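Local coordinates for oligopeptide-binding protein AppA (Bacillus subtilis, PDB 1XOC) that binds oligopeptides outside the cell membrane and delivers them to an ABC-type oligopeptide permease that can replace the Opp system in sporulation and genetic competence, at residues G146-Y149 against N150-D154; T245-K248 against T249-F253; W398-L401 against V402-N406. All blocks are in the same frame, centred on the assembly; numbering follows the deposited sequence.

Contact 1 (G146-Y149 against N150-D154); sequences GNFY and NNALD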
loop_
_atom_site.group_PDB
_atom_site.type_symbol
_atom_site.label_atom_id
_atom_site.label_comp_id
_atom_site.label_asym_id
_atom_site.label_seq_id
_atom_site.Cartn_x
_atom_site.Cartn_y
_atom_site.Cartn_z
ATOM N N GLY A 146 -12.798 -2.359 -14.707
ATOM C CA GLY A 146 -13.283 -2.677 -13.366
ATOM C C GLY A 146 -12.568 -1.977 -12.228
ATOM O O GLY A 146 -13.069 -1.936 -11.095
ATOM N N ASN A 147 -11.407 -1.392 -12.492
ATOM C CA ASN A 147 -10.753 -0.595 -11.465
ATOM C C ASN A 147 -11.558 0.612 -11.023
ATOM O O ASN A 147 -11.358 1.128 -9.914
ATOM C CB ASN A 147 -9.365 -0.129 -11.891
ATOM C CG ASN A 147 -8.358 -1.178 -11.705
ATOM O OD1 ASN A 147 -7.837 -1.354 -10.588
ATOM N ND2 ASN A 147 -8.087 -1.930 -12.763
ATOM N N PHE A 148 -12.445 1.105 -11.882
ATOM C CA PHE A 148 -13.199 2.269 -11.491
ATOM C C PHE A 148 -14.164 1.934 -10.356
ATOM O O PHE A 148 -14.080 2.522 -9.262
ATOM C CB PHE A 148 -13.929 2.978 -12.648
ATOM C CG PHE A 148 -14.686 4.160 -12.178
ATOM C CD1 PHE A 148 -14.039 5.313 -11.792
ATOM C CD2 PHE A 148 -16.031 4.093 -11.968
ATOM C CE1 PHE A 148 -14.753 6.371 -11.296
ATOM C CE2 PHE A 148 -16.713 5.156 -11.456
ATOM C CZ PHE A 148 -16.067 6.285 -11.115
ATOM N N TYR A 149 -15.113 1.035 -10.606
ATOM C CA TYR A 149 -16.063 0.703 -9.561
ATOM C C TYR A 149 -15.361 0.126 -8.322
ATOM O O TYR A 149 -15.756 0.390 -7.186
ATOM C CB TYR A 149 -17.108 -0.287 -10.115
ATOM C CG TYR A 149 -18.140 -0.690 -9.086
ATOM C CD1 TYR A 149 -17.960 -1.829 -8.315
ATOM C CD2 TYR A 149 -19.245 0.111 -8.826
ATOM C CE1 TYR A 149 -18.885 -2.178 -7.335
ATOM C CE2 TYR A 149 -20.167 -0.230 -7.824
ATOM C CZ TYR A 149 -19.971 -1.380 -7.108
ATOM O OH TYR A 149 -20.871 -1.754 -6.139
ATOM N N ASN A 150 -14.335 -0.704 -8.549
ATOM C CA ASN A 150 -13.835 -1.573 -7.479
ATOM C C ASN A 150 -12.689 -0.957 -6.722
ATOM O O ASN A 150 -12.362 -1.402 -5.630
ATOM C CB ASN A 150 -13.451 -2.960 -8.011
ATOM C CG ASN A 150 -14.641 -3.744 -8.488
ATOM O OD1 ASN A 150 -15.381 -4.311 -7.679
ATOM N ND2 ASN A 150 -14.842 -3.788 -9.803
ATOM N N ASN A 151 -12.091 0.063 -7.303
ATOM C CA ASN A 151 -10.948 0.732 -6.644
ATOM C C ASN A 151 -11.069 2.256 -6.529
ATOM O O ASN A 151 -10.802 2.819 -5.471
ATOM C CB ASN A 151 -9.627 0.336 -7.316
ATOM C CG ASN A 151 -9.159 -1.051 -6.943
ATOM O OD1 ASN A 151 -9.410 -1.545 -5.835
ATOM N ND2 ASN A 151 -8.452 -1.708 -7.882
ATOM N N ALA A 152 -11.483 2.938 -7.592
ATOM C CA ALA A 152 -11.542 4.392 -7.562
ATOM C C ALA A 152 -12.551 4.872 -6.544
ATOM O O ALA A 152 -12.291 5.808 -5.777
ATOM C CB ALA A 152 -11.840 5.017 -8.938
ATOM N N LEU A 153 -13.729 4.246 -6.527
ATOM C CA LEU A 153 -14.816 4.683 -5.636
ATOM C C LEU A 153 -14.489 4.566 -4.148
ATOM O O LEU A 153 -15.010 5.359 -3.339
ATOM C CB LEU A 153 -16.133 3.920 -5.961
ATOM C CG LEU A 153 -16.683 4.294 -7.314
ATOM C CD1 LEU A 153 -17.913 3.427 -7.593
ATOM C CD2 LEU A 153 -17.040 5.722 -7.450
ATOM N N ASP A 154 -13.703 3.574 -3.758
ATOM C CA ASP A 154 -13.426 3.412 -2.328
ATOM C C ASP A 154 -12.099 4.054 -1.955
ATOM O O ASP A 154 -11.803 4.141 -0.775
ATOM C CB ASP A 154 -13.481 1.983 -1.825
ATOM C CG ASP A 154 -12.563 1.073 -2.522
ATOM O OD1 ASP A 154 -12.503 -0.119 -2.105
ATOM O OD2 ASP A 154 -11.933 1.468 -3.519
#
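Asn150 turns its side chain back onto the preceding Gly146 carbonyl and grips it twice. Its ND2 donates to Gly146 O at 2.9 Å, the oxygen lying close to the plane of the side-chain amide, and its own backbone N reaches the same oxygen from the opposite face of the carbonyl plane. CG stands beside the backbone N (chi1 -67°), which brings ND2 back to Gly146. An alanine in place of Asn150 would remove the side-chain donor and is likely to leave the Gly146 carbonyl less firmly held, with the backbone N of this residue as its remaining donor here. One step on, a bond between two side-chain amides forms: Asn147 and Asn151 run side by side, and Asn151 ND2 gives a 2.8 Å hydrogen bond to Asn147 OD1, the two amide planes 40° apart.

The backbone widens here into a pi-type turn. Asn147 O accepts from both Asn151 N and Ala152 N, the latter at 2.9 Å, while Leu153 N reaches Phe148 O at 3.3 Å. This turn belongs to the peptide-binding cleft of the solute-binding protein: Asn151 OD1 and Asp154 OD1 are hydrogen-bonded to the backbone of the bound peptide.

Apolar contacts occupy another side of the helix. Phe148 CD1 meets Ala152 CB at 3.6 Å, and its CZ lies 3.8 Å from Leu153 CD2; the ring also meets those of Tyr82 and Phe139. The other Leu153 methyl, CD1, approaches Tyr149 CD2 obliquely at 3.8 Å, beside Ile73 of strand 65-76.

Contact 2 (T245-K248 against T249-F253); sequences TDYK and TAEKF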
loop_
_atom_site.group_PDB
_atom_site.type_symbol
_atom_site.label_atom_id
_atom_site.label_comp_id
_atom_site.label_asym_id
_atom_site.label_seq_id
_atom_site.Cartn_x
_atom_site.Cartn_y
_atom_site.Cartn_z
ATOM N N THR A 245 8.149 -12.262 15.856
ATOM C CA THR A 245 9.181 -12.670 16.781
ATOM C C THR A 245 8.884 -12.232 18.217
ATOM O O THR A 245 9.392 -12.835 19.155
ATOM C CB THR A 245 10.579 -12.146 16.345
ATOM O OG1 THR A 245 10.530 -10.737 16.156
ATOM C CG2 THR A 245 11.008 -12.774 15.031
ATOM N N ASP A 246 8.041 -11.210 18.381
ATOM C CA ASP A 246 7.663 -10.714 19.704
ATOM C C ASP A 246 6.294 -11.220 20.195
ATOM O O ASP A 246 5.810 -10.759 21.229
ATOM C CB ASP A 246 7.653 -9.184 19.696
ATOM C CG ASP A 246 9.030 -8.593 19.467
ATOM O OD1 ASP A 246 9.162 -7.719 18.596
ATOM O OD2 ASP A 246 9.975 -9.007 20.164
ATOM N N TYR A 247 5.669 -12.146 19.462
ATOM C CA TYR A 247 4.332 -12.618 19.820
ATOM C C TYR A 247 4.267 -13.192 21.244
ATOM O O TYR A 247 3.390 -12.825 22.026
ATOM C CB TYR A 247 3.848 -13.686 18.837
ATOM C CG TYR A 247 2.403 -14.039 19.071
ATOM C CD1 TYR A 247 2.038 -14.914 20.093
ATOM C CD2 TYR A 247 1.415 -13.501 18.291
ATOM C CE1 TYR A 247 0.700 -15.225 20.325
ATOM C CE2 TYR A 247 0.079 -13.801 18.508
ATOM C CZ TYR A 247 -0.267 -14.684 19.521
ATOM O OH TYR A 247 -1.579 -14.981 19.753
ATOM N N LYS A 248 5.173 -14.104 21.564
ATOM C CA LYS A 248 5.118 -14.785 22.851
ATOM C C LYS A 248 5.405 -13.833 24.003
ATOM O O LYS A 248 4.901 -14.026 25.104
ATOM C CB LYS A 248 6.026 -15.996 22.874
ATOM C CG LYS A 248 5.470 -17.099 22.002
ATOM C CD LYS A 248 5.978 -18.445 22.398
ATOM C CE LYS A 248 7.435 -18.663 22.014
ATOM N NZ LYS A 248 7.887 -20.011 22.471
ATOM N N THR A 249 6.191 -12.799 23.735
ATOM C CA THR A 249 6.408 -11.737 24.706
ATOM C C THR A 249 5.111 -10.941 24.924
ATOM O O THR A 249 4.626 -10.795 26.063
ATOM C CB THR A 249 7.558 -10.814 24.233
ATOM O OG1 THR A 249 8.752 -11.591 24.124
ATOM C CG2 THR A 249 7.807 -9.687 25.230
ATOM N N ALA A 250 4.538 -10.454 23.832
ATOM C CA ALA A 250 3.402 -9.543 23.908
ATOM C C ALA A 250 2.123 -10.199 24.402
ATOM O O ALA A 250 1.288 -9.542 25.018
ATOM C CB ALA A 250 3.172 -8.871 22.573
ATOM N N GLU A 251 1.951 -11.483 24.141
ATOM C CA GLU A 251 0.738 -12.151 24.571
ATOM C C GLU A 251 0.627 -12.202 26.096
ATOM O O GLU A 251 -0.462 -12.415 26.608
ATOM C CB GLU A 251 0.595 -13.554 23.941
ATOM C CG GLU A 251 1.454 -14.611 24.521
ATOM C CD GLU A 251 1.099 -16.032 24.022
ATOM O OE1 GLU A 251 -0.072 -16.282 23.640
ATOM O OE2 GLU A 251 2.007 -16.889 24.031
ATOM N N LYS A 252 1.738 -11.996 26.806
ATOM C CA LYS A 252 1.750 -11.937 28.263
ATOM C C LYS A 252 1.456 -10.548 28.836
ATOM O O LYS A 252 1.262 -10.417 30.050
ATOM C CB LYS A 252 3.118 -12.350 28.762
ATOM C CG LYS A 252 3.492 -13.783 28.446
ATOM C CD LYS A 252 4.930 -14.062 28.898
ATOM C CE LYS A 252 5.395 -15.458 28.502
ATOM N NZ LYS A 252 4.803 -16.542 29.365
ATOM N N PHE A 253 1.441 -9.522 27.990
ATOM C CA PHE A 253 1.274 -8.142 28.457
ATOM C C PHE A 253 -0.109 -7.959 29.047
ATOM O O PHE A 253 -1.081 -8.581 28.615
ATOM C CB PHE A 253 1.417 -7.121 27.326
ATOM C CG PHE A 253 2.798 -7.012 26.736
ATOM C CD1 PHE A 253 3.903 -7.584 27.338
ATOM C CD2 PHE A 253 2.980 -6.298 25.560
ATOM C CE1 PHE A 253 5.173 -7.465 26.771
ATOM C CE2 PHE A 253 4.241 -6.167 24.985
ATOM C CZ PHE A 253 5.332 -6.754 25.582
HETATM O O HOH W 1 8.586 -13.358 21.870
HETATM O O HOH W 2 10.556 -10.562 22.485
HETATM O O HOH W 3 -2.161 -15.316 22.219
HETATM O O HOH W 4 3.665 -16.294 25.992
#
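Water-bridged polar contacts at the surface join Asp246, Tyr247 and Lys248 to Thr249 and Glu251, around the short helix 247-250 that precedes strand 256-262. Two backbone hydrogen bonds form its frame, Ala250 N to Asp246 O at 2.9 Å and Glu251 N to Tyr247 O.

Around this frame the side chains meet mostly through solvent. Thr249 OG1 binds two waters: one is hydrogen-bonded to Thr245 O, and the other, 2.6 Å from Thr249 OG1, donates to Asp246 OD2. The remaining carboxylate oxygen of Asp246, OD1, forms a salt bridge with Lys371, so the two oxygens of this group serve different partners.

Glu251 is similarly divided. A water donating to its OE1 is hydrogen-bonded to Tyr247 OH at 2.6 Å, and another donates to both OE2 and Lys248 O. CG of Glu251 sits between its backbone N and carbonyl carbon (chi1 76°), and the chain beyond it is extended, carrying the carboxylate out beside Tyr247 and Lys248. OE1 thereby comes to the edge of the Tyr247 ring, 3.6 Å from CE1, with ring and carboxylate planes 66° apart. Lys248 lies alongside Glu251 and points the same way, but its NZ is 6.8 Å from Glu251 OE2, too far for a direct salt bridge.

Tyr247 packs against Ile258 and Thr260 of strand 256-262. The Phe253 ring folds under Ala250, whose CA lies 3.5 Å from the ring plane, over its centre. The arrangement is a short surface helix, its outer side bridged by waters, that leaves through a type I beta turn from Ala250 to Phe253 toward strand 256-262.

Contact 3 (W398-L401 against V402-N406); sequences WSAL and VEQMN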
loop_
_atom_site.group_PDB
_atom_site.type_symbol
_atom_site.label_atom_id
_atom_site.label_comp_id
_atom_site.label_asym_id
_atom_site.label_seq_id
_atom_site.Cartn_x
_atom_site.Cartn_y
_atom_site.Cartn_z
ATOM N N TRP A 398 10.873 6.548 6.895
ATOM C CA TRP A 398 9.766 6.157 6.005
ATOM C C TRP A 398 9.343 7.224 5.010
ATOM O O TRP A 398 9.351 6.971 3.821
ATOM C CB TRP A 398 8.560 5.784 6.848
ATOM C CG TRP A 398 7.349 5.394 6.058
ATOM C CD1 TRP A 398 6.151 6.041 6.031
ATOM C CD2 TRP A 398 7.245 4.299 5.147
ATOM N NE1 TRP A 398 5.275 5.378 5.173
ATOM C CE2 TRP A 398 5.929 4.308 4.617
ATOM C CE3 TRP A 398 8.113 3.288 4.748
ATOM C CZ2 TRP A 398 5.497 3.359 3.697
ATOM C CZ3 TRP A 398 7.667 2.333 3.851
ATOM C CH2 TRP A 398 6.384 2.381 3.330
ATOM N N SER A 399 9.003 8.423 5.484
ATOM C CA SER A 399 8.516 9.471 4.584
ATOM C C SER A 399 9.564 9.806 3.532
ATOM O O SER A 399 9.253 10.030 2.367
ATOM C CB SER A 399 8.042 10.712 5.344
ATOM O OG SER A 399 9.145 11.469 5.831
ATOM N N ALA A 400 10.833 9.864 3.941
ATOM C CA ALA A 400 11.892 10.124 3.003
ATOM C C ALA A 400 12.084 9.025 1.986
ATOM O O ALA A 400 12.346 9.311 0.833
ATOM C CB ALA A 400 13.174 10.350 3.752
ATOM N N LEU A 401 12.014 7.768 2.415
ATOM C CA LEU A 401 12.172 6.650 1.512
ATOM C C LEU A 401 11.022 6.610 0.471
ATOM O O LEU A 401 11.272 6.371 -0.692
ATOM C CB LEU A 401 12.155 5.338 2.296
ATOM C CG LEU A 401 12.505 4.116 1.493
ATOM C CD1 LEU A 401 13.794 4.285 0.760
ATOM C CD2 LEU A 401 12.554 2.864 2.391
ATOM N N VAL A 402 9.795 6.913 0.899
ATOM C CA VAL A 402 8.679 7.028 -0.009
ATOM C C VAL A 402 8.953 8.095 -1.047
ATOM O O VAL A 402 8.646 7.902 -2.216
ATOM C CB VAL A 402 7.373 7.347 0.769
ATOM C CG1 VAL A 402 6.217 7.705 -0.179
ATOM C CG2 VAL A 402 6.969 6.178 1.661
ATOM N N GLU A 403 9.514 9.220 -0.632
ATOM C CA GLU A 403 9.812 10.295 -1.557
ATOM C C GLU A 403 10.894 9.885 -2.542
ATOM O O GLU A 403 10.823 10.199 -3.717
ATOM C CB GLU A 403 10.193 11.555 -0.783
ATOM C CG GLU A 403 10.544 12.735 -1.669
ATOM C CD GLU A 403 10.700 14.009 -0.886
ATOM O OE1 GLU A 403 10.978 15.056 -1.523
ATOM O OE2 GLU A 403 10.531 13.976 0.360
ATOM N N GLN A 404 11.883 9.162 -2.051
ATOM C CA GLN A 404 13.001 8.700 -2.864
ATOM C C GLN A 404 12.580 7.684 -3.932
ATOM O O GLN A 404 13.072 7.741 -5.066
ATOM C CB GLN A 404 14.051 8.065 -1.958
ATOM C CG GLN A 404 14.907 9.074 -1.245
ATOM C CD GLN A 404 15.709 8.524 -0.084
ATOM O OE1 GLN A 404 16.018 7.343 -0.004
ATOM N NE2 GLN A 404 16.073 9.410 0.822
ATOM N N MET A 405 11.677 6.750 -3.609
ATOM C CA MET A 405 11.341 5.696 -4.561
ATOM C C MET A 405 10.432 6.217 -5.672
ATOM O O MET A 405 10.495 5.725 -6.799
ATOM C CB MET A 405 10.666 4.506 -3.858
ATOM C CG MET A 405 9.308 4.744 -3.336
ATOM S SD MET A 405 8.685 3.267 -2.459
ATOM C CE MET A 405 9.733 3.283 -1.056
ATOM N N ASN A 406 9.631 7.235 -5.362
ATOM C CA ASN A 406 8.618 7.761 -6.285
ATOM C C ASN A 406 9.203 8.619 -7.404
ATOM O O ASN A 406 10.287 9.173 -7.258
ATOM C CB ASN A 406 7.558 8.575 -5.501
ATOM C CG ASN A 406 6.413 7.722 -5.020
ATOM O OD1 ASN A 406 5.507 7.411 -5.789
ATOM N ND2 ASN A 406 6.447 7.320 -3.749
#
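One face of the Trp398 indole is occupied by Val402, whose CG2 methyl lies 3.8 Å from the centroid of the six-membered ring and only 19° off its normal, a CH-pi contact one helical turn along. CE2 is the ring atom nearest that methyl, at 3.6 Å. CG anti to the backbone N (chi1 179°) leans the indole toward the next turn, where Val402 CG2 meets it, and NE1 is hydrogen-bonded to Asp42. The bound peptide packs its backbone on Trp398, and one of its polar side chains on Val402.

A second flat group, the Asn406 amide, closes the helix: ND2 donates to Val402 O at 2.7 Å in a nearly straight bond (172°), with that oxygen close to the amide plane. Asn406 OD1 is hydrogen-bonded to Tyr442. The third, the Gln404 amide, crosses Leu401 at about a right angle, its OE1 3.9 Å from Leu401 CD1 and hydrogen-bonded to Lys365.

Met405 curls back toward the preceding turn, its chain bent at the last torsion, which brings CE to 3.9 Å from Leu401 CG. Both side chains also touch Met417 of strand 414-420. Regular i to i+4 backbone bonds, such as Val402 N to Trp398 O at 3.0 Å, support these pairs, in an amphipathic helix with one flank on the sheet strands and another lining the peptide-binding site.

In the fold
All three contacts are local, each on or at the ends of one helix: 147-155, 247-250 and 398-405. Contact 1 is buried and contact 3 partly so. They lie on opposite sides of the chain's centre, nearest atoms about 17 Å apart, and both reach the bound peptide, contact 1 by hydrogen bonds to its backbone and contact 3 by packing. Contact 2 is a surface contact, its centre about 38 Å from that of contact 1. Chemistry follows place: paired asparagine amides on one side of the helix and aromatic packing on another in contact 1, a methyl on an indole and leucine-methionine packing, next to the sheet, in contact 3, and waters linking hydroxyls and carboxylates in contact 2.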